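PDB 2ICS: adenine Deaminase from Enterococcus faecalis, which catalyses, in vitro and with very low efficiency, the deacetylation of acetyl-(R)-mandelate, and is a zinc-dependent amidohydrolase that carries two zinc ions and a bound adenine. Local coordinates for residues 241-246 with 268-273; 210-215 with 264-269; 48-53 with 331-336; 13-18 with 299-304. All coordinates share one frame; numbering follows the deposited sequence.

Contact 1 of 4, residues 241-246 with 268-273; sequences VFDIGH and SISTDI. With ZN (zinc ion), chain B.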
loop_
_atom_site.group_PDB
_atom_site.type_symbol
_atom_site.label_atom_id
_atom_site.label_comp_id
_atom_site.label_asym_id
_atom_site.label_seq_id
_atom_site.Cartn_x
_atom_site.Cartn_y
_atom_site.Cartn_z
ATOM N N VAL A 241 -1.650 12.032 4.533
ATOM C CA VAL A 241 -1.617 10.604 4.854
ATOM C C VAL A 241 -0.219 9.978 4.810
ATOM O O VAL A 241 0.403 9.886 3.754
ATOM C CB VAL A 241 -2.551 9.827 3.904
ATOM C CG1 VAL A 241 -2.628 8.357 4.314
ATOM C CG2 VAL A 241 -3.939 10.457 3.918
ATOM N N PHE A 242 0.269 9.548 5.971
ATOM C CA PHE A 242 1.586 8.928 6.074
ATOM C C PHE A 242 1.526 7.448 5.692
ATOM O O PHE A 242 0.873 6.644 6.361
ATOM C CB PHE A 242 2.127 9.081 7.496
ATOM C CG PHE A 242 2.688 10.450 7.798
ATOM C CD1 PHE A 242 2.094 11.601 7.284
ATOM C CD2 PHE A 242 3.799 10.590 8.627
ATOM C CE1 PHE A 242 2.599 12.868 7.590
ATOM C CE2 PHE A 242 4.311 11.855 8.940
ATOM C CZ PHE A 242 3.711 12.993 8.422
ATOM N N ASP A 243 2.209 7.101 4.607
ATOM C CA ASP A 243 2.236 5.729 4.100
ATOM C C ASP A 243 3.655 5.187 4.274
ATOM O O ASP A 243 4.622 5.871 3.949
ATOM C CB ASP A 243 1.834 5.744 2.620
ATOM C CG ASP A 243 1.793 4.362 1.998
ATOM O OD1 ASP A 243 0.867 3.574 2.304
ATOM O OD2 ASP A 243 2.694 4.069 1.185
ATOM N N ILE A 244 3.776 3.965 4.781
ATOM C CA ILE A 244 5.082 3.340 5.011
ATOM C C ILE A 244 5.977 3.169 3.774
ATOM O O ILE A 244 7.096 3.674 3.751
ATOM C CB ILE A 244 4.930 1.951 5.691
ATOM C CG1 ILE A 244 4.318 2.107 7.088
ATOM C CG2 ILE A 244 6.299 1.270 5.811
ATOM C CD1 ILE A 244 5.195 2.867 8.068
ATOM N N GLY A 245 5.498 2.451 2.758
ATOM C CA GLY A 245 6.301 2.226 1.562
ATOM C C GLY A 245 7.711 1.778 1.931
ATOM O O GLY A 245 8.688 2.355 1.461
ATOM N N HIS A 246 7.808 0.740 2.762
ATOM C CA HIS A 246 9.090 0.221 3.259
ATOM C C HIS A 246 10.253 0.317 2.283
ATOM O O HIS A 246 11.212 1.056 2.523
ATOM C CB HIS A 246 8.944 -1.230 3.724
ATOM C CG HIS A 246 10.113 -1.722 4.525
ATOM N ND1 HIS A 246 11.396 -1.758 4.022
ATOM C CD2 HIS A 246 10.196 -2.176 5.799
ATOM C CE1 HIS A 246 12.219 -2.213 4.952
ATOM N NE2 HIS A 246 11.518 -2.474 6.039
ATOM N N SER A 268 -1.242 4.173 6.806
ATOM C CA SER A 268 -1.289 2.941 6.036
ATOM C C SER A 268 0.086 2.293 5.938
ATOM O O SER A 268 1.120 2.973 5.905
ATOM C CB SER A 268 -1.847 3.207 4.628
ATOM O OG SER A 268 -1.151 4.258 3.977
ATOM N N ILE A 269 0.072 0.967 5.891
ATOM C CA ILE A 269 1.280 0.171 5.806
ATOM C C ILE A 269 1.404 -0.428 4.410
ATOM O O ILE A 269 0.486 -1.085 3.921
ATOM C CB ILE A 269 1.245 -0.950 6.870
ATOM C CG1 ILE A 269 1.268 -0.323 8.266
ATOM C CG2 ILE A 269 2.422 -1.905 6.697
ATOM C CD1 ILE A 269 1.044 -1.320 9.371
ATOM N N SER A 270 2.538 -0.173 3.765
ATOM C CA SER A 270 2.804 -0.681 2.421
ATOM C C SER A 270 4.258 -1.134 2.329
ATOM O O SER A 270 5.086 -0.780 3.171
ATOM C CB SER A 270 2.510 0.386 1.365
ATOM O OG SER A 270 3.267 1.558 1.603
ATOM N N THR A 271 4.572 -1.875 1.273
ATOM C CA THR A 271 5.899 -2.453 1.097
ATOM C C THR A 271 6.908 -1.819 0.153
ATOM O O THR A 271 8.113 -1.944 0.382
ATOM C CB THR A 271 5.769 -3.898 0.617
ATOM O OG1 THR A 271 5.102 -3.897 -0.654
ATOM C CG2 THR A 271 4.961 -4.730 1.611
ATOM N N ASP A 272 6.427 -1.150 -0.895
ATOM C CA ASP A 272 7.304 -0.603 -1.933
ATOM C C ASP A 272 8.169 -1.781 -2.372
ATOM O O ASP A 272 9.381 -1.679 -2.535
ATOM C CB ASP A 272 8.196 0.525 -1.440
ATOM C CG ASP A 272 9.127 1.031 -2.537
ATOM O OD1 ASP A 272 8.750 0.926 -3.721
ATOM O OD2 ASP A 272 10.226 1.536 -2.233
ATOM N N ILE A 273 7.502 -2.910 -2.554
ATOM C CA ILE A 273 8.137 -4.159 -2.933
ATOM C C ILE A 273 8.323 -4.327 -4.442
ATOM O O ILE A 273 7.546 -3.813 -5.249
ATOM C CB ILE A 273 7.281 -5.337 -2.416
ATOM C CG1 ILE A 273 8.022 -6.658 -2.563
ATOM C CG2 ILE A 273 5.960 -5.403 -3.202
ATOM C CD1 ILE A 273 7.278 -7.822 -1.914
HETATM ZN ZN ZN B . 8.214 2.600 -5.088
HETATM O O HOH W 1 9.536 3.383 -3.786
#
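Ser270 OG is held by two bonds: it donates to Asp243 OD2 at 2.6 Å and accepts from the backbone N of Gly245 at 2.7 Å. The hydroxyl reaches Asp243 OD2 from above the carboxylate plane, and the Gly245 N-H bond is bent, 136° at the hydrogen. The other carboxylate oxygen, Asp243 OD1, takes the hydroxyl of Ser268 on its anti lone pair, with OG 2.7 Å away. CG of Asp243 is anti to the backbone N (chi1 -178°), carried toward 268-273, and each carboxylate oxygen accepts from one of the two serines. Thr210 also bonds to OD2; the three hydroxyls surround the buried carboxylate and would be expected to stabilise its charge.

Backbone bonds continue the pairing, from Ser268 N to Phe242 O, from Ile244 N to Ser268 O at 3.0 Å, and from His246 N to Ser270 O at 3.1 Å. On the apolar side, Ile244 CG1 packs over the backbone of Ile269, 3.8 Å from its CA. Gly245, at positive phi, turns the chain so that its O lies 3.5 Å from Asp272 CB. Asp272 OD1 binds a zinc ion at 2.2 Å, in a site completed by water 1, His60, His62 and the carbamate of Lys154, the pattern of a binuclear amidohydrolase centre at the C-terminal end of the barrel strands.

Segment 241-246 begins on strand 241-243, which pairs with strand 208-210. Segment 268-273 fills the position beside it, its serines resting against strand 51-61, while Ile269 and Thr271 pack on helix 286-296.

Contact 2 of 4, residues 210-215 with 264-269; sequences THCFNG and MKAASI. With ZN (zinc ion), chain C.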
loop_
_atom_site.group_PDB
_atom_site.type_symbol
_atom_site.label_atom_id
_atom_site.label_comp_id
_atom_site.label_asym_id
_atom_site.label_seq_id
_atom_site.Cartn_x
_atom_site.Cartn_y
_atom_site.Cartn_z
ATOM N N THR A 210 4.407 8.809 0.991
ATOM C CA THR A 210 4.947 7.466 1.172
ATOM C C THR A 210 6.414 7.547 1.631
ATOM O O THR A 210 7.052 8.597 1.503
ATOM C CB THR A 210 4.761 6.615 -0.125
ATOM O OG1 THR A 210 4.931 5.222 0.175
ATOM C CG2 THR A 210 5.734 7.042 -1.204
ATOM N N HIS A 211 6.930 6.452 2.193
ATOM C CA HIS A 211 8.292 6.404 2.734
ATOM C C HIS A 211 8.342 7.308 3.969
ATOM O O HIS A 211 9.398 7.826 4.340
ATOM C CB HIS A 211 9.327 6.916 1.724
ATOM C CG HIS A 211 9.320 6.191 0.418
ATOM N ND1 HIS A 211 9.099 4.837 0.286
ATOM C CD2 HIS A 211 9.578 6.646 -0.833
ATOM C CE1 HIS A 211 9.230 4.524 -1.007
ATOM N NE2 HIS A 211 9.520 5.589 -1.725
ATOM N N CYS A 212 7.192 7.487 4.610
ATOM C CA CYS A 212 7.081 8.372 5.765
ATOM C C CYS A 212 8.096 8.186 6.895
ATOM O O CYS A 212 8.493 9.165 7.523
ATOM C CB CYS A 212 5.656 8.319 6.330
ATOM S SG CYS A 212 5.154 6.744 7.077
ATOM N N PHE A 213 8.509 6.950 7.170
ATOM C CA PHE A 213 9.478 6.727 8.235
ATOM C C PHE A 213 10.871 6.371 7.729
ATOM O O PHE A 213 11.550 5.537 8.324
ATOM C CB PHE A 213 8.995 5.637 9.203
ATOM C CG PHE A 213 7.722 5.986 9.944
ATOM C CD1 PHE A 213 7.386 7.314 10.214
ATOM C CD2 PHE A 213 6.864 4.978 10.380
ATOM C CE1 PHE A 213 6.214 7.632 10.904
ATOM C CE2 PHE A 213 5.692 5.283 11.071
ATOM C CZ PHE A 213 5.364 6.610 11.335
ATOM N N ASN A 214 11.307 6.997 6.637
ATOM C CA ASN A 214 12.642 6.711 6.127
ATOM C C ASN A 214 13.650 7.367 7.072
ATOM O O ASN A 214 13.337 8.364 7.727
ATOM C CB ASN A 214 12.817 7.227 4.690
ATOM C CG ASN A 214 12.872 8.741 4.604
ATOM O OD1 ASN A 214 11.973 9.379 4.039
ATOM N ND2 ASN A 214 13.930 9.327 5.149
ATOM N N GLY A 215 14.853 6.807 7.146
ATOM C CA GLY A 215 15.855 7.346 8.049
ATOM C C GLY A 215 16.856 8.329 7.479
ATOM O O GLY A 215 17.865 8.618 8.115
HETATM N N MSE A 264 2.725 9.458 17.152
HETATM C CA MSE A 264 2.506 9.478 15.710
HETATM C C MSE A 264 2.546 8.068 15.116
HETATM O O MSE A 264 3.477 7.309 15.376
HETATM C CB MSE A 264 3.571 10.351 15.043
HETATM C CG MSE A 264 3.467 10.437 13.526
HETATM SE SE MSE A 264 4.982 11.380 12.758
HETATM C CE MSE A 264 4.304 13.199 12.851
ATOM N N LYS A 265 1.535 7.732 14.318
ATOM C CA LYS A 265 1.442 6.421 13.670
ATOM C C LYS A 265 1.164 6.588 12.179
ATOM O O LYS A 265 0.517 7.555 11.765
ATOM C CB LYS A 265 0.305 5.590 14.283
ATOM C CG LYS A 265 0.470 5.276 15.758
ATOM C CD LYS A 265 -0.708 4.462 16.296
ATOM C CE LYS A 265 -0.517 4.163 17.782
ATOM N NZ LYS A 265 -1.630 3.369 18.371
ATOM N N ALA A 266 1.646 5.645 11.372
ATOM C CA ALA A 266 1.404 5.708 9.939
ATOM C C ALA A 266 -0.075 5.400 9.698
ATOM O O ALA A 266 -0.678 4.597 10.412
ATOM C CB ALA A 266 2.282 4.697 9.205
ATOM N N ALA A 267 -0.656 6.043 8.696
ATOM C CA ALA A 267 -2.059 5.831 8.367
ATOM C C ALA A 267 -2.233 4.514 7.623
ATOM O O ALA A 267 -3.248 3.827 7.775
ATOM C CB ALA A 267 -2.572 6.985 7.511
ATOM N N SER A 268 -1.242 4.173 6.806
ATOM C CA SER A 268 -1.289 2.941 6.036
ATOM C C SER A 268 0.086 2.293 5.938
ATOM O O SER A 268 1.120 2.973 5.905
ATOM C CB SER A 268 -1.847 3.207 4.628
ATOM O OG SER A 268 -1.151 4.258 3.977
ATOM N N ILE A 269 0.072 0.967 5.891
ATOM C CA ILE A 269 1.280 0.171 5.806
ATOM C C ILE A 269 1.404 -0.428 4.410
ATOM O O ILE A 269 0.486 -1.085 3.921
ATOM C CB ILE A 269 1.245 -0.950 6.870
ATOM C CG1 ILE A 269 1.268 -0.323 8.266
ATOM C CG2 ILE A 269 2.422 -1.905 6.697
ATOM C CD1 ILE A 269 1.044 -1.320 9.371
HETATM ZN ZN ZN C . 9.789 5.602 -3.898
HETATM O O HOH W 1 9.536 3.383 -3.786
#
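Neither backbone is regular here: 210-215 folds through a type I turn from His211 to Asn214, closed by Asn214 N to His211 O at 3.1 Å, and the nearest CA atoms across the contact, those of Cys212 and Ala266, are 7.5 Å apart. No hydrogen bond joins the segments; side chains of 210-215 meet side chains and backbone of 264-269.

Ala266 CB meets both Phe213 and Cys212. It touches Phe213 CE2 at 3.9 Å and Cys212 SG at 4.1 Å, and the sulfur in turn lies over the centre of one face of the Phe213 ring, 3.8 Å above its plane. Cys212 SG stands between the backbone N and the carbonyl carbon (chi1 67°), which puts the sulfur within reach of both ring and methyl. The far end of the ring reaches the backbone of 264-269, with CZ 3.8 Å from Ala266 N. At its edge, near the ring plane, comes the selenium of selenomethionine Met264, 4.4 Å from Phe213 CE1. Helix 253-261 and Ile244 also pack on Phe213, and Tyr298 OH bonds to the backbone N of Ala266.

The apolar cluster follows directly on a zinc ligand. His211 NE2 binds the second zinc ion at 2.2 Å, Thr210 CG2 lies over the centre of one face of its imidazole, and ND1 bonds to Gly245 O, which fixes the rotation of the ring. His188, the carbamate of Lys154 and water 1 share this metal, and His211 also touches the adenine. A zinc-binding histidine at the C-terminal end of this barrel strand is typical of the binuclear amidohydrolases, whose metal ligands stand at the C-terminal ends of the strands.

Contact 3 of 4, residues 48-53 with 331-336; sequences PGTYVS and LTIFTI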
loop_
_atom_site.group_PDB
_atom_site.type_symbol
_atom_site.label_atom_id
_atom_site.label_comp_id
_atom_site.label_asym_id
_atom_site.label_seq_id
_atom_site.Cartn_x
_atom_site.Cartn_y
_atom_site.Cartn_z
ATOM N N PRO A 48 -10.644 -23.561 14.537
ATOM C CA PRO A 48 -10.822 -22.619 15.644
ATOM C C PRO A 48 -9.547 -21.812 15.863
ATOM O O PRO A 48 -8.447 -22.369 15.851
ATOM C CB PRO A 48 -11.136 -23.536 16.824
ATOM C CG PRO A 48 -11.873 -24.669 16.168
ATOM C CD PRO A 48 -11.020 -24.926 14.943
ATOM N N GLY A 49 -9.694 -20.503 16.047
ATOM C CA GLY A 49 -8.533 -19.659 16.263
ATOM C C GLY A 49 -8.026 -19.001 14.992
ATOM O O GLY A 49 -7.017 -18.294 15.007
ATOM N N THR A 50 -8.717 -19.236 13.884
ATOM C CA THR A 50 -8.324 -18.644 12.611
ATOM C C THR A 50 -8.947 -17.254 12.477
ATOM O O THR A 50 -10.123 -17.052 12.789
ATOM C CB THR A 50 -8.782 -19.513 11.416
ATOM O OG1 THR A 50 -8.215 -20.824 11.526
ATOM C CG2 THR A 50 -8.334 -18.890 10.105
ATOM N N TYR A 51 -8.150 -16.297 12.020
ATOM C CA TYR A 51 -8.632 -14.932 11.850
ATOM C C TYR A 51 -9.069 -14.673 10.415
ATOM O O TYR A 51 -8.631 -15.356 9.482
ATOM C CB TYR A 51 -7.537 -13.933 12.228
ATOM C CG TYR A 51 -7.109 -14.000 13.674
ATOM C CD1 TYR A 51 -7.904 -13.459 14.683
ATOM C CD2 TYR A 51 -5.907 -14.608 14.038
ATOM C CE1 TYR A 51 -7.511 -13.517 16.020
ATOM C CE2 TYR A 51 -5.505 -14.675 15.375
ATOM C CZ TYR A 51 -6.313 -14.128 16.358
ATOM O OH TYR A 51 -5.930 -14.205 17.677
ATOM N N VAL A 52 -9.935 -13.677 10.256
ATOM C CA VAL A 52 -10.449 -13.279 8.953
ATOM C C VAL A 52 -10.581 -11.760 8.934
ATOM O O VAL A 52 -10.985 -11.150 9.930
ATOM C CB VAL A 52 -11.855 -13.865 8.677
ATOM C CG1 VAL A 52 -12.239 -13.622 7.226
ATOM C CG2 VAL A 52 -11.889 -15.347 9.003
ATOM N N SER A 53 -10.239 -11.151 7.808
ATOM C CA SER A 53 -10.353 -9.709 7.673
ATOM C C SER A 53 -10.678 -9.400 6.229
ATOM O O SER A 53 -10.819 -10.305 5.410
ATOM C CB SER A 53 -9.040 -9.019 8.044
ATOM O OG SER A 53 -8.058 -9.212 7.037
ATOM N N LEU A 331 -11.186 -11.381 0.750
ATOM C CA LEU A 331 -10.893 -11.647 2.151
ATOM C C LEU A 331 -9.546 -12.312 2.326
ATOM O O LEU A 331 -9.049 -12.988 1.431
ATOM C CB LEU A 331 -11.949 -12.571 2.770
ATOM C CG LEU A 331 -13.417 -12.151 2.843
ATOM C CD1 LEU A 331 -14.065 -12.233 1.464
ATOM C CD2 LEU A 331 -14.133 -13.080 3.806
ATOM N N THR A 332 -8.959 -12.117 3.496
ATOM C CA THR A 332 -7.693 -12.733 3.811
ATOM C C THR A 332 -7.949 -13.507 5.093
ATOM O O THR A 332 -8.509 -12.972 6.055
ATOM C CB THR A 332 -6.584 -11.685 4.024
ATOM O OG1 THR A 332 -6.434 -10.903 2.829
ATOM C CG2 THR A 332 -5.261 -12.371 4.343
ATOM N N ILE A 333 -7.572 -14.779 5.077
ATOM C CA ILE A 333 -7.754 -15.671 6.211
ATOM C C ILE A 333 -6.347 -16.004 6.681
ATOM O O ILE A 333 -5.503 -16.445 5.892
ATOM C CB ILE A 333 -8.532 -16.923 5.765
ATOM C CG1 ILE A 333 -9.857 -16.478 5.126
ATOM C CG2 ILE A 333 -8.800 -17.835 6.944
ATOM C CD1 ILE A 333 -10.743 -17.608 4.646
ATOM N N PHE A 334 -6.096 -15.792 7.968
ATOM C CA PHE A 334 -4.758 -15.982 8.501
ATOM C C PHE A 334 -4.689 -16.402 9.960
ATOM O O PHE A 334 -5.704 -16.505 10.650
ATOM C CB PHE A 334 -4.008 -14.661 8.349
ATOM C CG PHE A 334 -4.703 -13.505 9.022
ATOM C CD1 PHE A 334 -4.414 -13.174 10.346
ATOM C CD2 PHE A 334 -5.696 -12.789 8.353
ATOM C CE1 PHE A 334 -5.108 -12.148 10.995
ATOM C CE2 PHE A 334 -6.397 -11.764 8.994
ATOM C CZ PHE A 334 -6.104 -11.443 10.315
ATOM N N THR A 335 -3.458 -16.615 10.417
ATOM C CA THR A 335 -3.186 -16.989 11.794
ATOM C C THR A 335 -2.132 -16.031 12.327
ATOM O O THR A 335 -1.391 -15.420 11.560
ATOM C CB THR A 335 -2.597 -18.417 11.918
ATOM O OG1 THR A 335 -1.354 -18.478 11.207
ATOM C CG2 THR A 335 -3.558 -19.463 11.368
ATOM N N ILE A 336 -2.082 -15.907 13.648
ATOM C CA ILE A 336 -1.108 -15.064 14.323
ATOM C C ILE A 336 -0.518 -15.973 15.393
ATOM O O ILE A 336 -1.247 -16.507 16.229
ATOM C CB ILE A 336 -1.775 -13.836 14.980
ATOM C CG1 ILE A 336 -2.378 -12.935 13.900
ATOM C CG2 ILE A 336 -0.752 -13.061 15.793
ATOM C CD1 ILE A 336 -3.091 -11.717 14.443
HETATM O O HOH W 2 -4.098 -17.611 14.954
#
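An antiparallel strand pair joins residues 51-53 of strand 51-61 to 331-336, in the mixed sheet where the N-terminal and C-terminal parts of the chain meet. Tyr51 and Phe334 form a hydrogen-bonded pair, with Tyr51 N to Phe334 O at 2.8 Å, and Ser53 with Thr332 forms the next. Val52 and Ile333 between them are a non-hydrogen-bonded pair.

On the face of Tyr51 and Phe334, Tyr51 CB lies over one face of the Phe334 ring, 3.6 Å from its centroid, in a CH-pi contact. The two rings are nearly parallel, at 21°, but so far slid apart that they barely overlap. Phe334 CG stands between its backbone N and carbonyl carbon (chi1 57°), turned toward the neighbouring strand. Ser53 OG meets the ring edge 3.6 Å from CE2, and Tyr51 CE2 lies 3.8 Å from Ile336 CB.

Val52 and Ile333 point to the other face. Val52 CG1 touches Leu331 CD2 at 3.9 Å, and Thr50 CG2 lies 3.4 Å from Ile333 CG2, tighter than usual. Water 2 accepts from Ile336 N and donates to Gly49 O, linking the two backbones beyond the Tyr51-Phe334 pair.

Such pairing of chain-terminal parts is typical of the small beta domain that accompanies the amidohydrolase barrel.

Contact 4 of 4, residues 13-18 with 299-304; sequences QTVNGM and DWPEII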
loop_
_atom_site.group_PDB
_atom_site.type_symbol
_atom_site.label_atom_id
_atom_site.label_comp_id
_atom_site.label_asym_id
_atom_site.label_seq_id
_atom_site.Cartn_x
_atom_site.Cartn_y
_atom_site.Cartn_z
ATOM N N GLN A 13 -12.961 -15.523 12.945
ATOM C CA GLN A 13 -12.857 -14.579 14.046
ATOM C C GLN A 13 -12.070 -13.375 13.553
ATOM O O GLN A 13 -11.098 -13.534 12.823
ATOM C CB GLN A 13 -12.110 -15.230 15.205
ATOM C CG GLN A 13 -11.929 -14.341 16.404
ATOM C CD GLN A 13 -10.919 -14.897 17.381
ATOM O OE1 GLN A 13 -10.737 -14.361 18.475
ATOM N NE2 GLN A 13 -10.241 -15.969 16.986
ATOM N N THR A 14 -12.489 -12.174 13.936
ATOM C CA THR A 14 -11.767 -10.986 13.516
ATOM C C THR A 14 -10.611 -10.779 14.481
ATOM O O THR A 14 -10.533 -11.439 15.522
ATOM C CB THR A 14 -12.656 -9.723 13.523
ATOM O OG1 THR A 14 -12.972 -9.357 14.873
ATOM C CG2 THR A 14 -13.939 -9.975 12.742
ATOM N N VAL A 15 -9.711 -9.870 14.122
ATOM C CA VAL A 15 -8.546 -9.558 14.934
ATOM C C VAL A 15 -8.963 -8.948 16.286
ATOM O O VAL A 15 -8.169 -8.893 17.221
ATOM C CB VAL A 15 -7.608 -8.587 14.158
ATOM C CG1 VAL A 15 -8.318 -7.281 13.895
ATOM C CG2 VAL A 15 -6.319 -8.361 14.919
ATOM N N ASN A 16 -10.210 -8.498 16.383
ATOM C CA ASN A 16 -10.718 -7.915 17.625
ATOM C C ASN A 16 -11.306 -8.989 18.551
ATOM O O ASN A 16 -11.731 -8.683 19.664
ATOM C CB ASN A 16 -11.790 -6.862 17.321
ATOM C CG ASN A 16 -11.215 -5.606 16.694
ATOM O OD1 ASN A 16 -11.653 -5.171 15.632
ATOM N ND2 ASN A 16 -10.231 -5.014 17.354
ATOM N N GLY A 17 -11.326 -10.237 18.083
ATOM C CA GLY A 17 -11.856 -11.338 18.873
ATOM C C GLY A 17 -13.345 -11.571 18.666
ATOM O O GLY A 17 -14.013 -12.206 19.484
HETATM N N MSE A 18 -13.867 -11.066 17.556
HETATM C CA MSE A 18 -15.281 -11.197 17.245
HETATM C C MSE A 18 -15.574 -12.384 16.322
HETATM O O MSE A 18 -14.938 -12.544 15.282
HETATM C CB MSE A 18 -15.765 -9.901 16.602
HETATM C CG MSE A 18 -17.244 -9.845 16.309
HETATM SE SE MSE A 18 -17.707 -8.155 15.481
HETATM C CE MSE A 18 -19.522 -8.574 14.953
ATOM N N ASP A 299 -0.704 -2.315 17.623
ATOM C CA ASP A 299 -1.395 -3.558 17.985
ATOM C C ASP A 299 -2.007 -4.146 16.711
ATOM O O ASP A 299 -2.258 -3.423 15.750
ATOM C CB ASP A 299 -2.483 -3.329 19.054
ATOM C CG ASP A 299 -3.596 -2.391 18.593
ATOM O OD1 ASP A 299 -4.094 -2.525 17.452
ATOM O OD2 ASP A 299 -3.996 -1.521 19.394
ATOM N N TRP A 300 -2.245 -5.453 16.700
ATOM C CA TRP A 300 -2.784 -6.105 15.511
ATOM C C TRP A 300 -4.052 -5.502 14.913
ATOM O O TRP A 300 -4.166 -5.387 13.688
ATOM C CB TRP A 300 -2.977 -7.603 15.774
ATOM C CG TRP A 300 -1.663 -8.340 15.833
ATOM C CD1 TRP A 300 -1.123 -8.975 16.914
ATOM C CD2 TRP A 300 -0.700 -8.464 14.773
ATOM N NE1 TRP A 300 0.120 -9.483 16.596
ATOM C CE2 TRP A 300 0.403 -9.182 15.290
ATOM C CE3 TRP A 300 -0.661 -8.034 13.439
ATOM C CZ2 TRP A 300 1.534 -9.482 14.518
ATOM C CZ3 TRP A 300 0.470 -8.332 12.667
ATOM C CH2 TRP A 300 1.549 -9.048 13.214
ATOM N N PRO A 301 -5.025 -5.114 15.754
ATOM C CA PRO A 301 -6.251 -4.528 15.198
ATOM C C PRO A 301 -5.993 -3.297 14.321
ATOM O O PRO A 301 -6.538 -3.186 13.226
ATOM C CB PRO A 301 -7.072 -4.191 16.443
ATOM C CG PRO A 301 -6.659 -5.286 17.411
ATOM C CD PRO A 301 -5.160 -5.354 17.204
ATOM N N GLU A 302 -5.168 -2.368 14.789
ATOM C CA GLU A 302 -4.902 -1.183 13.984
ATOM C C GLU A 302 -4.034 -1.554 12.781
ATOM O O GLU A 302 -4.182 -0.982 11.704
ATOM C CB GLU A 302 -4.258 -0.072 14.833
ATOM C CG GLU A 302 -2.893 -0.378 15.413
ATOM C CD GLU A 302 -2.501 0.607 16.507
ATOM O OE1 GLU A 302 -2.946 1.769 16.449
ATOM O OE2 GLU A 302 -1.741 0.230 17.420
ATOM N N ILE A 303 -3.147 -2.531 12.961
ATOM C CA ILE A 303 -2.299 -2.984 11.867
ATOM C C ILE A 303 -3.188 -3.476 10.721
ATOM O O ILE A 303 -3.008 -3.070 9.571
ATOM C CB ILE A 303 -1.361 -4.109 12.330
ATOM C CG1 ILE A 303 -0.317 -3.537 13.291
ATOM C CG2 ILE A 303 -0.682 -4.772 11.129
ATOM C CD1 ILE A 303 0.599 -4.588 13.910
ATOM N N ILE A 304 -4.163 -4.328 11.040
ATOM C CA ILE A 304 -5.089 -4.856 10.033
ATOM C C ILE A 304 -5.832 -3.726 9.328
ATOM O O ILE A 304 -5.998 -3.736 8.100
ATOM C CB ILE A 304 -6.137 -5.808 10.673
ATOM C CG1 ILE A 304 -5.481 -7.138 11.042
ATOM C CG2 ILE A 304 -7.298 -6.045 9.721
ATOM C CD1 ILE A 304 -4.870 -7.879 9.863
#
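Val15 places its two methyls by chi1 63°: CG1 stands between the backbone N and the carbonyl carbon, and CG2 is anti to the N, so that both reach the first turn of helix 300-305. The residue sits in a type I turn from Thr14 to Gly17 that connects strands 5-13 and 19-25, a beta hairpin whose tip meets the helix start.

The methyls divide the helix surface between them. CG2 touches Trp300 CB at 3.5 Å, the two side chains crossing at about a right angle. CG1 lies 4.0 Å from Ile304 CG1, one turn further on, where the side chains slide past each other in opposite directions. Pro301 also meets Val15, its CA 3.7 Å from CG1 and its N near CG2. The indole itself leads away from the hairpin, its NE1 bonded to Glu355 and its ring packed against Ile336, while Ile304 reaches Phe334 and Ser53. Thus the helix start contacts both the hairpin tip and strands 51-61 and 331-344.

Each segment is stiffened internally. Thr14 OG1 accepts from Asn16 N, an ST turn, and Gly17 takes up positive phi at the last position of the turn. Asp299 and Glu302 form a capping box: Glu302 N gives a nearly straight bond, 172°, to Asp299 OD1 at 2.9 Å, and Asp299 N donates to Glu302 OE2. Lys265 makes a salt bridge to the other carboxylate oxygen of Glu302. At the exposed margin of the contact the amide nitrogen of Asn16 rests on the proline ring, ND2 3.4 Å from Pro301 CB.

Overall arrangement
Contacts 1 and 2 form the zinc side of the set, with centres 6 Å apart, and share Ser268 and Ile269. Water 1 bridges the two zinc ions, its O 2.0 Å from the one held by Asp272 and 2.2 Å from the one held by His211. The adenine touches His211 and lies about 4 Å from the Asp272 side chain at the nearest atoms. Contacts 3 and 4, with centres 10 Å apart, lie in and beside the beta domain and are joined by Val52 N to Gln13 O at 2.8 Å. Contact 3 stays about 12 Å from contacts 1 and 2 at the nearest atoms. Contact 4 bridges the gap through Glu302, paired with Lys265 of contact 2, and through Ile303, which packs on Ile269.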